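Local coordinates for protein short chain dehydrogenase/reductase (Acinetobacter baumannii, PDB 4IUY) that is a Rossmann-fold oxidoreductase that, as a member of the short-chain dehydrogenase/reductase family, probably uses NAD(H) or NADP(H) to oxidise or reduce a substrate, at residues H187-M192 / I201-I206; V191-L196 / G257-E262; S170-V175 / E217-S222. All blocks are in the same frame, centred on the assembly; numbering follows the deposited sequence.

Interactions 1 and 2 are two halves of one buried region, their centres about 4 Å apart. Both start from helix 176-196, which lies over strand 202-208 in interaction 1 and against the loop before strand 262-265 in interaction 2. Strand and loop are themselves joined, with Gly-260 N 2.7 Å from Val-203 O in a probable backbone hydrogen bond. Interaction 3 is remote, about 27 Å from interaction 1 and 30 Å from interaction 2 between centres. It lies near the surface, where the loop leading into helix 176-196 meets helix 217-221, the part of the fold that borders the substrate cleft in related enzymes. All three contacts also touch the second subunit.

Interaction 1. Residues H187-M192 / I201-I206; sequences HLTEVM and INVNAI
Thr-189 and Met-192, one helical turn apart, set their side chains against Val-203 and Ala-205 of the strand. With OG1 beside the backbone N (chi1 -57°), the CG2 methyl of Thr-189 takes the position anti to that N and drops onto the strand backbone, 3.6 Å from Asn-204 C. The same methyl is 3.9 Å from Ala-205 CB, and a group as small as this alanine's lets the helix come close. Met-192, present as selenomethionine, bends at chi3 (44°) and brings its terminal CE to 3.5 Å from Val-203 CG1; the two side chains cross at about a right angle. Val-203 CG2 also lies near Met-192 CE, so that the valine's fork receives the end of the flexible chain. No hydrogen bond spans the two segments. The hydroxyl of Thr-189 is instead satisfied by Leu-185 O, one turn back in the helix, and by Asn-162 ND2, which allows a threonine to be buried here. Asn-204, its CB directed away from the helix, uses its amide to hold Ile-258 and Ile-261. The axes of segments 187-192 and 202-206 run nearly antiparallel and approach to 7.2 Å, as suits the beta-alpha-beta unit of strand 159-163, helix 176-196 and strand 202-208. Ile-160 of the adjacent strand 159-163 touches both Met-192 and Val-203, while helix 126-153 flanks Met-192 through Ala-144.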
loop_
_atom_site.group_PDB
_atom_site.type_symbol
_atom_site.label_atom_id
_atom_site.label_comp_id
_atom_site.label_asym_id
_atom_site.label_seq_id
_atom_site.Cartn_x
_atom_site.Cartn_y
_atom_site.Cartn_z
ATOM N N HIS D 187 2.409 -11.062 -0.310
ATOM C CA HIS D 187 1.309 -11.105 -1.257
ATOM C C HIS D 187 0.713 -12.515 -1.388
ATOM O O HIS D 187 -0.495 -12.663 -1.628
ATOM C CB HIS D 187 1.732 -10.575 -2.625
ATOM C CG HIS D 187 0.587 -10.269 -3.534
ATOM N ND1 HIS D 187 -0.593 -9.720 -3.078
ATOM C CD2 HIS D 187 0.456 -10.378 -4.879
ATOM C CE1 HIS D 187 -1.416 -9.532 -4.099
ATOM N NE2 HIS D 187 -0.797 -9.907 -5.206
ATOM N N LEU D 188 1.561 -13.531 -1.225
ATOM C CA LEU D 188 1.125 -14.924 -1.273
ATOM C C LEU D 188 0.165 -15.201 -0.122
ATOM O O LEU D 188 -0.807 -15.929 -0.279
ATOM C CB LEU D 188 2.320 -15.883 -1.220
ATOM C CG LEU D 188 1.986 -17.381 -1.393
ATOM C CD1 LEU D 188 1.273 -17.596 -2.718
ATOM C CD2 LEU D 188 3.215 -18.259 -1.315
ATOM N N THR D 189 0.444 -14.599 1.027
ATOM C CA THR D 189 -0.457 -14.670 2.157
ATOM C C THR D 189 -1.869 -14.195 1.741
ATOM O O THR D 189 -2.867 -14.884 1.980
ATOM C CB THR D 189 0.093 -13.841 3.342
ATOM O OG1 THR D 189 1.403 -14.313 3.694
ATOM C CG2 THR D 189 -0.825 -13.921 4.541
ATOM N N GLU D 190 -1.940 -13.056 1.062
ATOM C CA GLU D 190 -3.220 -12.526 0.578
ATOM C C GLU D 190 -3.892 -13.447 -0.428
ATOM O O GLU D 190 -5.112 -13.683 -0.355
ATOM C CB GLU D 190 -3.023 -11.146 -0.042
ATOM C CG GLU D 190 -2.411 -10.133 0.943
ATOM C CD GLU D 190 -2.048 -8.776 0.319
ATOM O OE1 GLU D 190 -1.238 -8.726 -0.647
ATOM O OE2 GLU D 190 -2.600 -7.758 0.801
ATOM N N VAL D 191 -3.095 -13.944 -1.377
ATOM C CA VAL D 191 -3.597 -14.832 -2.431
ATOM C C VAL D 191 -4.089 -16.167 -1.837
ATOM O O VAL D 191 -5.162 -16.649 -2.186
ATOM C CB VAL D 191 -2.510 -15.075 -3.529
ATOM C CG1 VAL D 191 -2.974 -16.102 -4.532
ATOM C CG2 VAL D 191 -2.179 -13.770 -4.247
HETATM N N MSE D 192 -3.311 -16.728 -0.914
HETATM C CA MSE D 192 -3.695 -17.945 -0.228
HETATM C C MSE D 192 -4.962 -17.715 0.583
HETATM O O MSE D 192 -5.837 -18.576 0.638
HETATM C CB MSE D 192 -2.581 -18.439 0.668
HETATM C CG MSE D 192 -1.387 -19.035 -0.057
HETATM SE SE MSE D 192 0.069 -19.434 1.237
HETATM C CE MSE D 192 -0.999 -20.244 2.637
ATOM N N ILE D 201 -10.017 -22.344 6.039
ATOM C CA ILE D 201 -8.679 -22.067 6.509
ATOM C C ILE D 201 -8.343 -20.604 6.297
ATOM O O ILE D 201 -8.301 -20.152 5.156
ATOM C CB ILE D 201 -7.668 -22.932 5.778
ATOM C CG1 ILE D 201 -7.899 -24.402 6.144
ATOM C CG2 ILE D 201 -6.239 -22.524 6.125
ATOM C CD1 ILE D 201 -7.152 -25.375 5.267
ATOM N N ASN D 202 -8.096 -19.865 7.380
ATOM C CA ASN D 202 -7.673 -18.479 7.215
ATOM C C ASN D 202 -6.124 -18.356 7.208
ATOM O O ASN D 202 -5.414 -19.135 7.864
ATOM C CB ASN D 202 -8.337 -17.534 8.244
ATOM C CG ASN D 202 -7.972 -17.868 9.683
ATOM O OD1 ASN D 202 -7.569 -18.995 9.993
ATOM N ND2 ASN D 202 -8.127 -16.886 10.579
ATOM N N VAL D 203 -5.618 -17.380 6.459
ATOM C CA VAL D 203 -4.190 -17.251 6.232
ATOM C C VAL D 203 -3.772 -15.800 6.479
ATOM O O VAL D 203 -4.245 -14.876 5.807
ATOM C CB VAL D 203 -3.807 -17.663 4.794
ATOM C CG1 VAL D 203 -2.291 -17.637 4.619
ATOM C CG2 VAL D 203 -4.374 -19.080 4.446
ATOM N N ASN D 204 -2.883 -15.611 7.450
ATOM C CA ASN D 204 -2.444 -14.277 7.846
ATOM C C ASN D 204 -0.945 -14.197 8.090
ATOM O O ASN D 204 -0.252 -15.216 8.191
ATOM C CB ASN D 204 -3.201 -13.819 9.087
ATOM C CG ASN D 204 -4.661 -13.640 8.822
ATOM O OD1 ASN D 204 -5.080 -12.666 8.179
ATOM N ND2 ASN D 204 -5.454 -14.613 9.250
ATOM N N ALA D 205 -0.444 -12.973 8.179
ATOM C CA ALA D 205 0.980 -12.753 8.353
ATOM C C ALA D 205 1.278 -11.867 9.547
ATOM O O ALA D 205 0.493 -11.006 9.906
ATOM C CB ALA D 205 1.587 -12.129 7.053
ATOM N N ILE D 206 2.438 -12.082 10.144
ATOM C CA ILE D 206 2.973 -11.177 11.131
ATOM C C ILE D 206 4.320 -10.665 10.645
ATOM O O ILE D 206 5.178 -11.457 10.222
ATOM C CB ILE D 206 3.153 -11.878 12.477
ATOM C CG1 ILE D 206 1.770 -12.270 13.011
ATOM C CG2 ILE D 206 3.900 -10.940 13.447
ATOM C CD1 ILE D 206 1.787 -13.206 14.206
#

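Interaction 2. Residues V191-L196 / G257-E262; sequences VMAVEL and GITGIE
Thr-259 holds OG1 anti to its backbone N (chi1 -164°), which swings the hydroxyl toward the helix until it lies 3.2 Å from Ala-193 CB. Its CG2 takes the remaining position, flanked by both backbone neighbours of CA, and stays farther off, 4.1 Å from the same Ala-193 CB. The next residue, Gly-260, adopts a left-handed conformation (phi 88°, psi 22°) that glycine reaches without strain, and its bare CA sits 3.4 Å from Ala-193 CB. Alanine opposite glycine thus brings the two backbones together, the CA atoms of Ala-193 and Gly-260 being 4.8 Å apart. The polar link is made through water: one molecule donates to Ala-193 O at 2.7 Å and accepts from Thr-259 OG1 at 2.8 Å. Threonine suits the place because its hydroxyl donates to this water and accepts from Val-203 N, tying strand 202-208 indirectly to the helix backbone, while its methyl adds an apolar contact with the alanine. Thr-259 and Ile-261 also pack on Gly-268 and Ile-263 of the third subunit. The arrangement belongs to the C-terminal edge of the Rossmann sheet, strand 262-265 being outermost in this chain, where the loop entering that strand closes on the helix preceding strand 202-208.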
loop_
_atom_site.group_PDB
_atom_site.type_symbol
_atom_site.label_atom_id
_atom_site.label_comp_id
_atom_site.label_asym_id
_atom_site.label_seq_id
_atom_site.Cartn_x
_atom_site.Cartn_y
_atom_site.Cartn_z
ATOM N N VAL D 191 -3.095 -13.944 -1.377
ATOM C CA VAL D 191 -3.597 -14.832 -2.431
ATOM C C VAL D 191 -4.089 -16.167 -1.837
ATOM O O VAL D 191 -5.162 -16.649 -2.186
ATOM C CB VAL D 191 -2.510 -15.075 -3.529
ATOM C CG1 VAL D 191 -2.974 -16.102 -4.532
ATOM C CG2 VAL D 191 -2.179 -13.770 -4.247
HETATM N N MSE D 192 -3.311 -16.728 -0.914
HETATM C CA MSE D 192 -3.695 -17.945 -0.228
HETATM C C MSE D 192 -4.962 -17.715 0.583
HETATM O O MSE D 192 -5.837 -18.576 0.638
HETATM C CB MSE D 192 -2.581 -18.439 0.668
HETATM C CG MSE D 192 -1.387 -19.035 -0.057
HETATM SE SE MSE D 192 0.069 -19.434 1.237
HETATM C CE MSE D 192 -0.999 -20.244 2.637
ATOM N N ALA D 193 -5.078 -16.551 1.201
ATOM C CA ALA D 193 -6.264 -16.287 2.003
ATOM C C ALA D 193 -7.512 -16.437 1.136
ATOM O O ALA D 193 -8.498 -17.070 1.543
ATOM C CB ALA D 193 -6.196 -14.937 2.599
ATOM N N VAL D 194 -7.436 -15.896 -0.077
ATOM C CA VAL D 194 -8.544 -15.969 -1.020
ATOM C C VAL D 194 -8.833 -17.396 -1.472
ATOM O O VAL D 194 -9.982 -17.836 -1.442
ATOM C CB VAL D 194 -8.274 -15.092 -2.280
ATOM C CG1 VAL D 194 -9.296 -15.408 -3.373
ATOM C CG2 VAL D 194 -8.265 -13.587 -1.916
ATOM N N GLU D 195 -7.782 -18.128 -1.838
ATOM C CA GLU D 195 -7.920 -19.470 -2.408
ATOM C C GLU D 195 -8.202 -20.585 -1.397
ATOM O O GLU D 195 -8.694 -21.643 -1.770
ATOM C CB GLU D 195 -6.703 -19.802 -3.291
ATOM C CG GLU D 195 -6.811 -19.171 -4.693
ATOM C CD GLU D 195 -5.594 -19.408 -5.581
ATOM O OE1 GLU D 195 -4.476 -19.041 -5.167
ATOM O OE2 GLU D 195 -5.750 -19.967 -6.690
ATOM N N LEU D 196 -7.913 -20.339 -0.119
ATOM C CA LEU D 196 -8.106 -21.366 0.895
ATOM C C LEU D 196 -9.342 -21.178 1.778
ATOM O O LEU D 196 -9.690 -22.066 2.573
ATOM C CB LEU D 196 -6.849 -21.486 1.772
ATOM C CG LEU D 196 -5.605 -21.888 0.984
ATOM C CD1 LEU D 196 -4.405 -22.026 1.929
ATOM C CD2 LEU D 196 -5.884 -23.192 0.180
ATOM N N GLY D 257 -12.507 -14.286 11.746
ATOM C CA GLY D 257 -13.062 -13.386 10.740
ATOM C C GLY D 257 -12.002 -12.605 9.968
ATOM O O GLY D 257 -12.299 -11.739 9.144
ATOM N N ILE D 258 -10.748 -12.912 10.258
ATOM C CA ILE D 258 -9.615 -12.209 9.694
ATOM C C ILE D 258 -8.858 -13.138 8.786
ATOM O O ILE D 258 -8.415 -14.177 9.223
ATOM C CB ILE D 258 -8.633 -11.764 10.817
ATOM C CG1 ILE D 258 -9.327 -10.854 11.820
ATOM C CG2 ILE D 258 -7.368 -11.097 10.236
ATOM C CD1 ILE D 258 -8.386 -10.423 12.949
ATOM N N THR D 259 -8.702 -12.768 7.526
ATOM C CA THR D 259 -7.855 -13.539 6.630
ATOM C C THR D 259 -7.226 -12.613 5.594
ATOM O O THR D 259 -7.883 -11.674 5.120
ATOM C CB THR D 259 -8.599 -14.725 5.947
ATOM O OG1 THR D 259 -7.630 -15.632 5.396
ATOM C CG2 THR D 259 -9.536 -14.265 4.819
ATOM N N GLY D 260 -5.958 -12.867 5.266
ATOM C CA GLY D 260 -5.281 -12.115 4.224
ATOM C C GLY D 260 -4.593 -10.836 4.651
ATOM O O GLY D 260 -4.356 -9.971 3.819
ATOM N N ILE D 261 -4.268 -10.705 5.935
ATOM C CA ILE D 261 -3.686 -9.464 6.423
ATOM C C ILE D 261 -2.283 -9.675 6.950
ATOM O O ILE D 261 -1.883 -10.798 7.257
ATOM C CB ILE D 261 -4.555 -8.787 7.535
ATOM C CG1 ILE D 261 -4.361 -9.484 8.871
ATOM C CG2 ILE D 261 -6.047 -8.768 7.143
ATOM C CD1 ILE D 261 -4.831 -8.668 10.026
ATOM N N GLU D 262 -1.545 -8.577 7.067
ATOM C CA GLU D 262 -0.236 -8.606 7.685
ATOM C C GLU D 262 -0.246 -7.598 8.827
ATOM O O GLU D 262 -0.478 -6.403 8.622
ATOM C CB GLU D 262 0.853 -8.267 6.663
ATOM C CG GLU D 262 2.258 -8.199 7.246
ATOM C CD GLU D 262 3.269 -7.606 6.267
ATOM O OE1 GLU D 262 3.194 -6.382 5.964
ATOM O OE2 GLU D 262 4.162 -8.355 5.833
HETATM O O HOH W 1 -8.816 -17.867 4.122
#

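Interaction 3. Residues S170-V175 / E217-S222; sequences STNLGV and EEYLTS
The amide of Asn-172 and the phenol of Tyr-219 approach from opposite directions with their planes 56° apart, and the groups meet only through ND2 and OH, with no face contact between them. Here Asn-172 ND2 donates to Tyr-219 OH at 3.3 Å in a weak, bent hydrogen bond (139° at the hydrogen). ND2 has a stronger partner in Tyr-210 OH, so the amide nitrogen has two phenol oxygens as partners. At the other end of the amide, Asn-172 OD1 accepts from Leu-173 N at 2.8 Å, the donor tilted from the carbonyl plane. An asparagine fits here because its nitrogen can donate to the phenols while its oxygen makes a short-range bond to the next backbone N. Tyr-219 reaches across from the short helix with CG anti to the backbone N (chi1 176°), and its length bridges the gap between helix and loop. Behind it, Ser-222 OG bonds to Tyr-219 O at 2.7 Å while Ser-222 occupies the N-cap position of helix 223-231. Thr-221 meets Glu-217 O with both its N and its OG1, from opposite faces of the carbonyl plane. Asn-172 also packs on Pro-273 of the fourth subunit. The loop before helix 176-196 and the small helices after strand 202-208 commonly flank the substrate cleft in short-chain dehydrogenases; here a single weak bond joins the two segments.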
loop_
_atom_site.group_PDB
_atom_site.type_symbol
_atom_site.label_atom_id
_atom_site.label_comp_id
_atom_site.label_asym_id
_atom_site.label_seq_id
_atom_site.Cartn_x
_atom_site.Cartn_y
_atom_site.Cartn_z
ATOM N N SER D 170 9.031 -2.224 3.611
ATOM C CA SER D 170 10.092 -1.245 3.785
ATOM C C SER D 170 11.394 -1.772 3.156
ATOM O O SER D 170 11.525 -2.961 2.838
ATOM C CB SER D 170 10.324 -0.991 5.272
ATOM O OG SER D 170 9.111 -0.635 5.899
ATOM N N THR D 171 12.363 -0.888 2.989
ATOM C CA THR D 171 13.648 -1.281 2.439
ATOM C C THR D 171 14.746 -1.112 3.453
ATOM O O THR D 171 14.629 -0.344 4.431
ATOM C CB THR D 171 14.082 -0.420 1.238
ATOM O OG1 THR D 171 14.398 0.889 1.725
ATOM C CG2 THR D 171 13.001 -0.310 0.155
ATOM N N ASN D 172 15.832 -1.829 3.197
ATOM C CA ASN D 172 17.075 -1.529 3.855
ATOM C C ASN D 172 18.201 -1.910 2.902
ATOM O O ASN D 172 17.945 -2.401 1.792
ATOM C CB ASN D 172 17.190 -2.243 5.188
ATOM C CG ASN D 172 18.004 -1.447 6.178
ATOM O OD1 ASN D 172 18.702 -0.507 5.794
ATOM N ND2 ASN D 172 17.954 -1.833 7.445
ATOM N N LEU D 173 19.433 -1.604 3.287
ATOM C CA LEU D 173 20.590 -1.864 2.434
ATOM C C LEU D 173 21.189 -3.236 2.679
ATOM O O LEU D 173 21.262 -3.680 3.818
ATOM C CB LEU D 173 21.658 -0.818 2.696
ATOM C CG LEU D 173 21.180 0.600 2.407
ATOM C CD1 LEU D 173 22.309 1.545 2.710
ATOM C CD2 LEU D 173 20.724 0.721 0.967
ATOM N N GLY D 174 21.654 -3.884 1.618
ATOM C CA GLY D 174 22.411 -5.114 1.755
ATOM C C GLY D 174 21.541 -6.349 1.947
ATOM O O GLY D 174 22.039 -7.394 2.341
ATOM N N VAL D 175 20.236 -6.228 1.701
ATOM C CA VAL D 175 19.304 -7.331 1.979
ATOM C C VAL D 175 18.292 -7.541 0.849
ATOM O O VAL D 175 17.148 -7.942 1.086
ATOM C CB VAL D 175 18.570 -7.094 3.315
ATOM C CG1 VAL D 175 19.541 -7.236 4.482
ATOM C CG2 VAL D 175 17.914 -5.686 3.333
ATOM N N GLU D 217 23.864 -8.906 16.904
ATOM C CA GLU D 217 24.244 -8.135 18.076
ATOM C C GLU D 217 25.127 -6.964 17.697
ATOM O O GLU D 217 24.972 -5.860 18.215
ATOM C CB GLU D 217 24.965 -9.018 19.096
ATOM C CG GLU D 217 25.518 -8.259 20.294
ATOM C CD GLU D 217 24.457 -7.875 21.308
ATOM O OE1 GLU D 217 23.248 -8.031 21.019
ATOM O OE2 GLU D 217 24.845 -7.409 22.400
ATOM N N GLU D 218 26.061 -7.218 16.792
ATOM C CA GLU D 218 26.990 -6.190 16.353
ATOM C C GLU D 218 26.291 -5.071 15.587
ATOM O O GLU D 218 26.542 -3.896 15.841
ATOM C CB GLU D 218 28.102 -6.815 15.520
ATOM C CG GLU D 218 28.970 -7.749 16.340
ATOM C CD GLU D 218 30.153 -8.278 15.571
ATOM O OE1 GLU D 218 30.402 -9.498 15.645
ATOM O OE2 GLU D 218 30.840 -7.477 14.905
ATOM N N TYR D 219 25.424 -5.446 14.649
ATOM C CA TYR D 219 24.665 -4.480 13.856
ATOM C C TYR D 219 23.837 -3.567 14.759
ATOM O O TYR D 219 23.833 -2.349 14.583
ATOM C CB TYR D 219 23.775 -5.201 12.829
ATOM C CG TYR D 219 22.869 -4.293 12.006
ATOM C CD1 TYR D 219 23.405 -3.294 11.196
ATOM C CD2 TYR D 219 21.482 -4.463 12.006
ATOM C CE1 TYR D 219 22.592 -2.471 10.436
ATOM C CE2 TYR D 219 20.658 -3.645 11.243
ATOM C CZ TYR D 219 21.222 -2.652 10.461
ATOM O OH TYR D 219 20.423 -1.830 9.700
ATOM N N LEU D 220 23.158 -4.163 15.739
ATOM C CA LEU D 220 22.215 -3.431 16.586
ATOM C C LEU D 220 22.903 -2.586 17.681
ATOM O O LEU D 220 22.478 -1.461 17.953
ATOM C CB LEU D 220 21.170 -4.378 17.216
ATOM C CG LEU D 220 20.197 -5.208 16.356
ATOM C CD1 LEU D 220 19.229 -5.995 17.229
ATOM C CD2 LEU D 220 19.417 -4.377 15.339
ATOM N N THR D 221 23.946 -3.118 18.312
ATOM C CA THR D 221 24.598 -2.410 19.416
ATOM C C THR D 221 25.648 -1.378 18.969
ATOM O O THR D 221 26.133 -0.577 19.773
ATOM C CB THR D 221 25.229 -3.406 20.421
ATOM O OG1 THR D 221 26.227 -4.208 19.769
ATOM C CG2 THR D 221 24.152 -4.309 21.004
ATOM N N SER D 222 25.972 -1.396 17.679
ATOM C CA SER D 222 26.964 -0.493 17.074
ATOM C C SER D 222 26.528 0.961 16.932
ATOM O O SER D 222 25.515 1.383 17.481
ATOM C CB SER D 222 27.364 -1.014 15.694
ATOM O OG SER D 222 26.226 -1.180 14.866
#